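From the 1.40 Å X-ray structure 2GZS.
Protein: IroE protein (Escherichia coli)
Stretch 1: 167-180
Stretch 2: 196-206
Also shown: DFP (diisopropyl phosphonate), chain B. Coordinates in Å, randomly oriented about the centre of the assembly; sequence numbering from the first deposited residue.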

ATOM      1  N   SER A 167      -9.047  -3.681  -0.127  1.00 10.54           N
ATOM      2  CA  SER A 167      -8.328  -3.793   1.131  1.00 11.97           C
ATOM      3  C   SER A 167      -7.228  -2.719   1.200  1.00 10.48           C
ATOM      4  O   SER A 167      -6.510  -2.499   0.237  1.00 12.11           O
ATOM      5  N   TYR A 168      -7.186  -2.076   2.375  1.00  9.05           N
ATOM      6  CA  TYR A 168      -6.271  -0.911   2.508  1.00  9.26           C
ATOM      7  C   TYR A 168      -5.347  -1.155   3.705  1.00  9.24           C
ATOM      8  O   TYR A 168      -5.913  -1.165   4.846  1.00 12.90           O
ATOM      9  N   TYR A 169      -4.071  -1.320   3.535  1.00  6.54           N
ATOM     10  CA  TYR A 169      -3.158  -1.611   4.636  1.00  7.91           C
ATOM     11  C   TYR A 169      -2.249  -0.363   4.830  1.00  8.38           C
ATOM     12  O   TYR A 169      -1.366  -0.056   4.048  1.00  8.79           O
ATOM     13  N   SER A 170      -2.586   0.331   5.912  1.00  8.90           N
ATOM     14  CA  SER A 170      -1.945   1.619   6.198  1.00  8.35           C
ATOM     15  C   SER A 170      -0.918   1.423   7.313  1.00  8.82           C
ATOM     16  O   SER A 170      -1.394   1.222   8.457  1.00  9.76           O
ATOM     17  N   ALA A 171       0.336   1.467   6.950  1.00  7.64           N
ATOM     18  CA  ALA A 171       1.378   1.191   7.966  1.00  8.71           C
ATOM     19  C   ALA A 171       2.098   2.476   8.414  1.00 10.34           C
ATOM     20  O   ALA A 171       2.443   3.299   7.590  1.00  9.36           O
ATOM     21  N   SER A 172       2.238   2.573   9.755  1.00  9.39           N
ATOM     22  CA  SER A 172       2.880   3.746  10.394  1.00 10.44           C
ATOM     23  C   SER A 172       2.369   5.125   9.935  1.00  8.61           C
ATOM     24  O   SER A 172       3.240   5.994   9.757  1.00  9.68           O
ATOM     25  N   PRO A 173       1.079   5.313   9.731  1.00 10.43           N
ATOM     26  CA  PRO A 173       0.636   6.670   9.333  1.00 11.73           C
ATOM     27  C   PRO A 173       0.850   7.644  10.510  1.00 11.20           C
ATOM     28  O   PRO A 173       0.918   8.868  10.213  1.00 12.10           O
ATOM     29  N   SER A 174       0.955   7.141  11.706  1.00  9.64           N
ATOM     30  CA  SER A 174       1.160   8.020  12.897  1.00 12.15           C
ATOM     31  C   SER A 174       2.466   8.781  12.725  1.00 11.94           C
ATOM     32  O   SER A 174       2.644   9.785  13.482  1.00 13.86           O
ATOM     33  N   LEU A 175       3.396   8.470  11.865  1.00  9.26           N
ATOM     34  CA  LEU A 175       4.638   9.214  11.654  1.00 10.18           C
ATOM     35  C   LEU A 175       4.407  10.556  10.917  1.00 15.77           C
ATOM     36  O   LEU A 175       5.345  11.385  10.887  1.00 15.62           O
ATOM     37  N   GLY A 176       3.232  10.688  10.302  1.00 13.95           N
ATOM     38  CA  GLY A 176       2.947  11.880   9.431  1.00 16.96           C
ATOM     39  C   GLY A 176       2.347  13.048  10.193  1.00 15.67           C
ATOM     40  O   GLY A 176       1.634  12.953  11.179  1.00 17.90           O
ATOM     41  N   ARG A 177       2.749  14.274   9.720  1.00 17.84           N
ATOM     42  CA  ARG A 177       2.165  15.447  10.393  1.00 20.89           C
ATOM     43  C   ARG A 177       0.643  15.521  10.283  1.00 22.89           C
ATOM     44  O   ARG A 177      -0.067  16.005  11.168  1.00 26.76           O
ATOM     45  N   GLY A 178       0.114  15.046   9.162  1.00 20.41           N
ATOM     46  CA  GLY A 178      -1.351  15.219   9.052  1.00 16.90           C
ATOM     47  C   GLY A 178      -2.107  13.940   9.365  1.00 21.44           C
ATOM     48  O   GLY A 178      -3.226  13.669   8.897  1.00 17.17           O
ATOM     49  N   TYR A 179      -1.493  13.070  10.188  1.00 20.06           N
ATOM     50  CA  TYR A 179      -2.155  11.845  10.645  1.00 19.87           C
ATOM     51  C   TYR A 179      -3.494  12.120  11.288  1.00 16.84           C
ATOM     52  O   TYR A 179      -4.512  11.534  10.970  1.00 14.95           O
ATOM     53  N   ASP A 180      -3.541  13.018  12.284  1.00 20.26           N
ATOM     54  CA  ASP A 180      -4.785  13.273  12.982  1.00 20.54           C
ATOM     55  C   ASP A 180      -5.808  13.888  12.037  1.00 15.41           C
ATOM     56  O   ASP A 180      -6.991  13.545  12.249  1.00 17.34           O
ATOM     57  N   THR A 196     -17.620  -1.780   1.945  1.00 13.57           N
ATOM     58  CA  THR A 196     -16.862  -2.726   1.104  1.00 14.47           C
ATOM     59  C   THR A 196     -15.368  -2.462   1.079  1.00 19.28           C
ATOM     60  O   THR A 196     -14.624  -2.986   0.254  1.00 21.72           O
ATOM     61  N   LYS A 197     -14.846  -1.598   1.927  1.00 13.31           N
ATOM     62  CA  LYS A 197     -13.447  -1.197   1.955  1.00 14.01           C
ATOM     63  C   LYS A 197     -12.834  -1.560   3.313  1.00 15.57           C
ATOM     64  O   LYS A 197     -13.075  -0.846   4.288  1.00 14.42           O
ATOM     65  N   HIS A 198     -12.092  -2.682   3.350  1.00 11.85           N
ATOM     66  CA  HIS A 198     -11.448  -3.147   4.572  1.00 12.38           C
ATOM     67  C   HIS A 198     -10.264  -2.275   4.942  1.00 12.59           C
ATOM     68  O   HIS A 198      -9.479  -1.989   4.028  1.00 13.92           O
ATOM     69  N   LEU A 199     -10.180  -1.865   6.203  1.00 11.58           N
ATOM     70  CA  LEU A 199      -9.062  -0.966   6.541  1.00 11.07           C
ATOM     71  C   LEU A 199      -8.231  -1.653   7.607  1.00  9.87           C
ATOM     72  O   LEU A 199      -8.774  -2.065   8.637  1.00 13.30           O
ATOM     73  N   ALA A 200      -6.956  -1.793   7.394  1.00 10.68           N
ATOM     74  CA  ALA A 200      -6.037  -2.421   8.336  1.00  8.95           C
ATOM     75  C   ALA A 200      -5.005  -1.362   8.724  1.00 11.44           C
ATOM     76  O   ALA A 200      -4.157  -1.003   7.899  1.00 13.07           O
ATOM     77  N   ILE A 201      -5.075  -0.880   9.974  1.00 10.39           N
ATOM     78  CA  ILE A 201      -4.059   0.054  10.451  1.00 11.93           C
ATOM     79  C   ILE A 201      -2.952  -0.722  11.156  1.00 10.59           C
ATOM     80  O   ILE A 201      -3.277  -1.635  11.936  1.00 13.70           O
HETATM   81  N   MSE A 202      -1.711  -0.433  10.821  1.00  9.74           N
HETATM   82  CA  MSE A 202      -0.587  -1.220  11.244  1.00 10.45           C
HETATM   83  C   MSE A 202       0.375  -0.266  11.934  1.00 12.19           C
HETATM   84  O   MSE A 202       0.793   0.714  11.320  1.00 10.55           O
ATOM     85  N   GLU A 203       0.718  -0.545  13.195  1.00 11.91           N
ATOM     86  CA  GLU A 203       1.629   0.375  13.864  1.00 13.11           C
ATOM     87  C   GLU A 203       2.648  -0.439  14.663  1.00 19.08           C
ATOM     88  O   GLU A 203       2.362  -1.579  14.999  1.00 16.00           O
ATOM     89  N   GLY A 204       3.814   0.108  14.921  1.00 19.85           N
ATOM     90  CA  GLY A 204       4.825  -0.670  15.654  1.00 22.17           C
ATOM     91  C   GLY A 204       5.388   0.437  16.547  1.00 28.57           C
ATOM     92  O   GLY A 204       4.615   0.665  17.449  1.00 28.59           O
ATOM     93  N   SER A 205       6.500   0.904  16.041  1.00 62.87           N
ATOM     94  CA  SER A 205       7.233   2.052  16.558  1.00 75.07           C
ATOM     95  C   SER A 205       7.383   1.779  18.050  1.00 75.59           C
ATOM     96  O   SER A 205       8.379   1.111  18.320  1.00 37.86           O
ATOM     97  N   ALA A 206       6.428   2.238  18.830  1.00 81.37           N
ATOM     98  CA  ALA A 206       6.313   1.951  20.256  1.00 67.39           C
ATOM     99  C   ALA A 206       6.268   0.448  20.493  1.00 51.58           C
ATOM    100  O   ALA A 206       5.265  -0.242  20.329  1.00 28.41           O
TER

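The strongest polar contact is made where the parallel strands end. Glu203 leaves its backbone sideways, but m/m chi1 and chi2 bring the carboxylate back to the 173-175 segment. There Ser174 OG, in the p rotamer, donates a hydrogen bond to Glu203 OE1 at 2.7 Å, and Ser174 N donates to Glu203 OE2 at 3.1 Å, so one carboxylate holds both the side chain and the backbone of a single residue. Pro173 CD lies 3.0 Å from Glu203 OE2, while its nitrogen has no hydrogen to offer.

Two waters complete the carboxylate's shell. Water 1 donates to Glu203 OE1, accepts from Gly204 N, and also bonds Ser172 OG and Ser205 OG, linking two hydroxyls (m rotamers) that lie 4.4 Å apart. Water 2 donates to Glu203 OE2 and bonds the OH of Tyr179, a t rotamer.

Along the strands, paired residues share a face. Tyr169 (m) sets CD1 3.6 Å from Ala200 CB; Tyr169 CB meets SE of selenomethionine Met202 at 4.1 Å. Ala171 CB and Met202 CB also lie 4.1 Å apart. On the other face, Tyr168 (m) places CB 4.0 Å from Leu199 CD1 and reaches Lys197 CD with OH at 3.6 Å. Near the turn, diisopropyl phosphonate touches stretch 1, its C2' 3.3 Å from Leu175 O.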

ATOM      1  CB  SER A 167      -7.686  -5.196   1.290  1.00 16.06           C
ATOM      2  OG  SER A 167      -8.790  -6.085   1.581  1.00 17.20           O
ATOM      3  CB  TYR A 168      -7.123   0.339   2.691  1.00  8.99           C
ATOM      4  CG  TYR A 168      -7.924   0.724   1.440  1.00 10.08           C
ATOM      5  CD1 TYR A 168      -7.533   1.706   0.579  1.00  8.32           C
ATOM      6  CD2 TYR A 168      -9.108  -0.005   1.194  1.00  9.79           C
ATOM      7  CE1 TYR A 168      -8.266   2.028  -0.567  1.00 10.47           C
ATOM      8  CE2 TYR A 168      -9.874   0.309   0.061  1.00  9.79           C
ATOM      9  CZ  TYR A 168      -9.451   1.311  -0.770  1.00 13.00           C
ATOM     10  OH  TYR A 168     -10.209   1.619  -1.902  1.00 13.44           O
ATOM     11  CB  TYR A 169      -2.279  -2.786   4.239  1.00  8.66           C
ATOM     12  CG  TYR A 169      -2.991  -4.112   4.047  1.00  9.43           C
ATOM     13  CD1 TYR A 169      -3.149  -4.956   5.141  1.00 11.96           C
ATOM     14  CD2 TYR A 169      -3.473  -4.478   2.790  1.00  9.59           C
ATOM     15  CE1 TYR A 169      -3.801  -6.188   5.022  1.00 12.52           C
ATOM     16  CE2 TYR A 169      -4.094  -5.714   2.664  1.00 12.66           C
ATOM     17  CZ  TYR A 169      -4.233  -6.525   3.758  1.00 11.76           C
ATOM     18  OH  TYR A 169      -4.882  -7.747   3.547  1.00 16.08           O
ATOM     19  CB  SER A 170      -3.006   2.634   6.656  1.00  8.97           C
ATOM     20  OG  SER A 170      -2.322   3.854   6.967  1.00  9.83           O
ATOM     21  CB  ALA A 171       2.359   0.196   7.370  1.00  9.97           C
ATOM     22  CB  SER A 172       4.395   3.698  10.249  1.00 11.01           C
ATOM     23  OG  SER A 172       4.842   2.441  10.829  1.00 13.90           O
ATOM     24  CB  PRO A 173      -0.841   6.483   8.989  1.00 11.20           C
ATOM     25  CG  PRO A 173      -1.274   5.311   9.828  1.00 10.95           C
ATOM     26  CD  PRO A 173      -0.091   4.405   9.875  1.00 10.90           C
ATOM     27  CB  SER A 174       1.190   7.221  14.201  1.00 13.03           C
ATOM     28  OG  SER A 174       2.347   6.397  14.209  1.00 14.67           O
ATOM     29  CB  LEU A 175       5.651   8.358  10.874  1.00 13.52           C
ATOM     30  CG  LEU A 175       5.985   7.030  11.565  1.00 11.25           C
ATOM     31  CD1 LEU A 175       6.951   6.243  10.687  1.00 13.78           C
ATOM     32  CD2 LEU A 175       6.562   7.347  12.958  1.00 16.08           C
ATOM     33  CB  ARG A 177       2.710  16.698   9.702  1.00 23.44           C
ATOM     34  CG  ARG A 177       4.198  16.928   9.813  1.00 30.33           C
ATOM     35  CD  ARG A 177       4.450  18.316   9.159  1.00 29.42           C
ATOM     36  NE  ARG A 177       3.914  19.344  10.063  1.00 27.70           N
ATOM     37  CZ  ARG A 177       2.835  20.100   9.915  1.00 35.57           C
ATOM     38  NH1 ARG A 177       1.989  20.061   8.880  1.00 24.15           N
ATOM     39  NH2 ARG A 177       2.588  20.962  10.906  1.00 31.63           N
ATOM     40  CB  TYR A 179      -1.247  11.132  11.662  1.00 17.41           C
ATOM     41  CG  TYR A 179      -1.730  10.034  12.552  1.00 19.65           C
ATOM     42  CD1 TYR A 179      -2.189   8.873  11.930  1.00 23.42           C
ATOM     43  CD2 TYR A 179      -1.739  10.074  13.951  1.00 22.59           C
ATOM     44  CE1 TYR A 179      -2.652   7.809  12.681  1.00 24.47           C
ATOM     45  CE2 TYR A 179      -2.193   9.006  14.716  1.00 33.49           C
ATOM     46  CZ  TYR A 179      -2.652   7.869  14.059  1.00 25.62           C
ATOM     47  OH  TYR A 179      -3.113   6.752  14.729  1.00 28.47           O
ATOM     48  CB  ASP A 180      -4.594  14.206  14.197  1.00 23.25           C
ATOM     49  CG  ASP A 180      -3.777  13.529  15.314  1.00 29.74           C
ATOM     50  OD1 ASP A 180      -4.408  12.797  16.098  1.00 36.64           O
ATOM     51  OD2 ASP A 180      -2.556  13.742  15.415  1.00 43.99           O
ATOM     52  CB  THR A 196     -17.382  -2.579  -0.335  1.00 18.15           C
ATOM     53  OG1 THR A 196     -17.214  -1.227  -0.796  1.00 26.42           O
ATOM     54  CG2 THR A 196     -18.881  -2.824  -0.389  1.00 19.53           C
ATOM     55  CB  LYS A 197     -13.231   0.304   1.731  1.00 14.44           C
ATOM     56  CG  LYS A 197     -13.687   0.703   0.338  1.00 16.81           C
ATOM     57  CD  LYS A 197     -13.251   2.104  -0.084  1.00 21.89           C
ATOM     58  CE  LYS A 197     -14.325   3.145  -0.174  1.00 18.22           C
ATOM     59  NZ  LYS A 197     -13.772   4.522  -0.460  1.00 18.19           N
ATOM     60  CB  HIS A 198     -10.874  -4.561   4.332  1.00 13.88           C
ATOM     61  CG  HIS A 198      -9.956  -5.059   5.381  1.00 15.84           C
ATOM     62  ND1 HIS A 198     -10.383  -5.207   6.709  1.00 23.92           N
ATOM     63  CD2 HIS A 198      -8.671  -5.485   5.318  1.00 21.99           C
ATOM     64  CE1 HIS A 198      -9.362  -5.689   7.420  1.00 21.30           C
ATOM     65  NE2 HIS A 198      -8.328  -5.857   6.616  1.00 18.57           N
ATOM     66  CB  LEU A 199      -9.627   0.350   7.093  1.00 13.81           C
ATOM     67  CG  LEU A 199      -8.538   1.313   7.574  1.00 11.40           C
ATOM     68  CD1 LEU A 199      -7.604   1.715   6.448  1.00 13.50           C
ATOM     69  CD2 LEU A 199      -9.277   2.504   8.234  1.00 16.52           C
ATOM     70  CB  ALA A 200      -5.338  -3.633   7.736  1.00 11.38           C
ATOM     71  CB  ILE A 201      -4.677   1.089  11.420  1.00 14.53           C
ATOM     72  CG1 ILE A 201      -5.796   1.873  10.709  1.00 17.34           C
ATOM     73  CG2 ILE A 201      -3.616   2.006  11.980  1.00 15.45           C
ATOM     74  CD1 ILE A 201      -6.516   2.843  11.644  1.00 26.84           C
HETATM   75  CB  MSE A 202       0.099  -1.904  10.061  1.00 11.24           C
HETATM   76  CG  MSE A 202      -0.911  -2.619   9.095  1.00 12.91           C
HETATM   77 SE   MSE A 202      -0.108  -3.486   7.601  1.00 10.38          SE
HETATM   78  CE  MSE A 202       0.020  -5.222   8.385  1.00 17.35           C
ATOM     79  CB  GLU A 203       0.884   1.318  14.850  1.00 12.82           C
ATOM     80  CG  GLU A 203       0.022   2.356  14.128  1.00 13.74           C
ATOM     81  CD  GLU A 203       0.796   3.544  13.619  1.00 16.35           C
ATOM     82  OE1 GLU A 203       2.019   3.718  13.915  1.00 17.84           O
ATOM     83  OE2 GLU A 203       0.213   4.414  12.907  1.00 15.47           O
ATOM     84  CB  SER A 205       6.536   3.353  16.196  1.00 80.96           C
ATOM     85  OG  SER A 205       6.519   3.509  14.777  1.00 58.89           O
ATOM     86  CB  ALA A 206       5.085   2.636  20.828  1.00 71.35           C
TER
HETATM   87  C1  DFP B1189       9.793   7.257   8.215  1.00 23.69           C
HETATM   88  C2  DFP B1189      10.940   8.255   8.395  1.00 27.12           C
HETATM   89  C3  DFP B1189      10.269   5.812   8.226  1.00 29.44           C
HETATM   90  C1' DFP B1189       7.261  10.818   7.056  1.00 18.54           C
HETATM   91  C2' DFP B1189       5.938  10.696   7.754  1.00 26.22           C
HETATM   92  C3' DFP B1189       8.047  11.989   7.736  1.00 29.73           C
HETATM   93  P   DFP B1189       7.938   8.294   6.555  1.00 13.37           P
HETATM   94  O1P DFP B1189       9.269   7.545   6.880  1.00 17.13           O
HETATM   95  O2P DFP B1189       8.034   9.672   7.318  1.00 14.24           O
HETATM   96  O3P DFP B1189       7.702   8.467   5.063  1.00 12.17           O
HETATM   97  O   HOH W   1       4.532   2.675  13.535  1.00 18.24           O
HETATM   98  O   HOH W   2      -2.397   4.723  13.322  1.00 25.47           O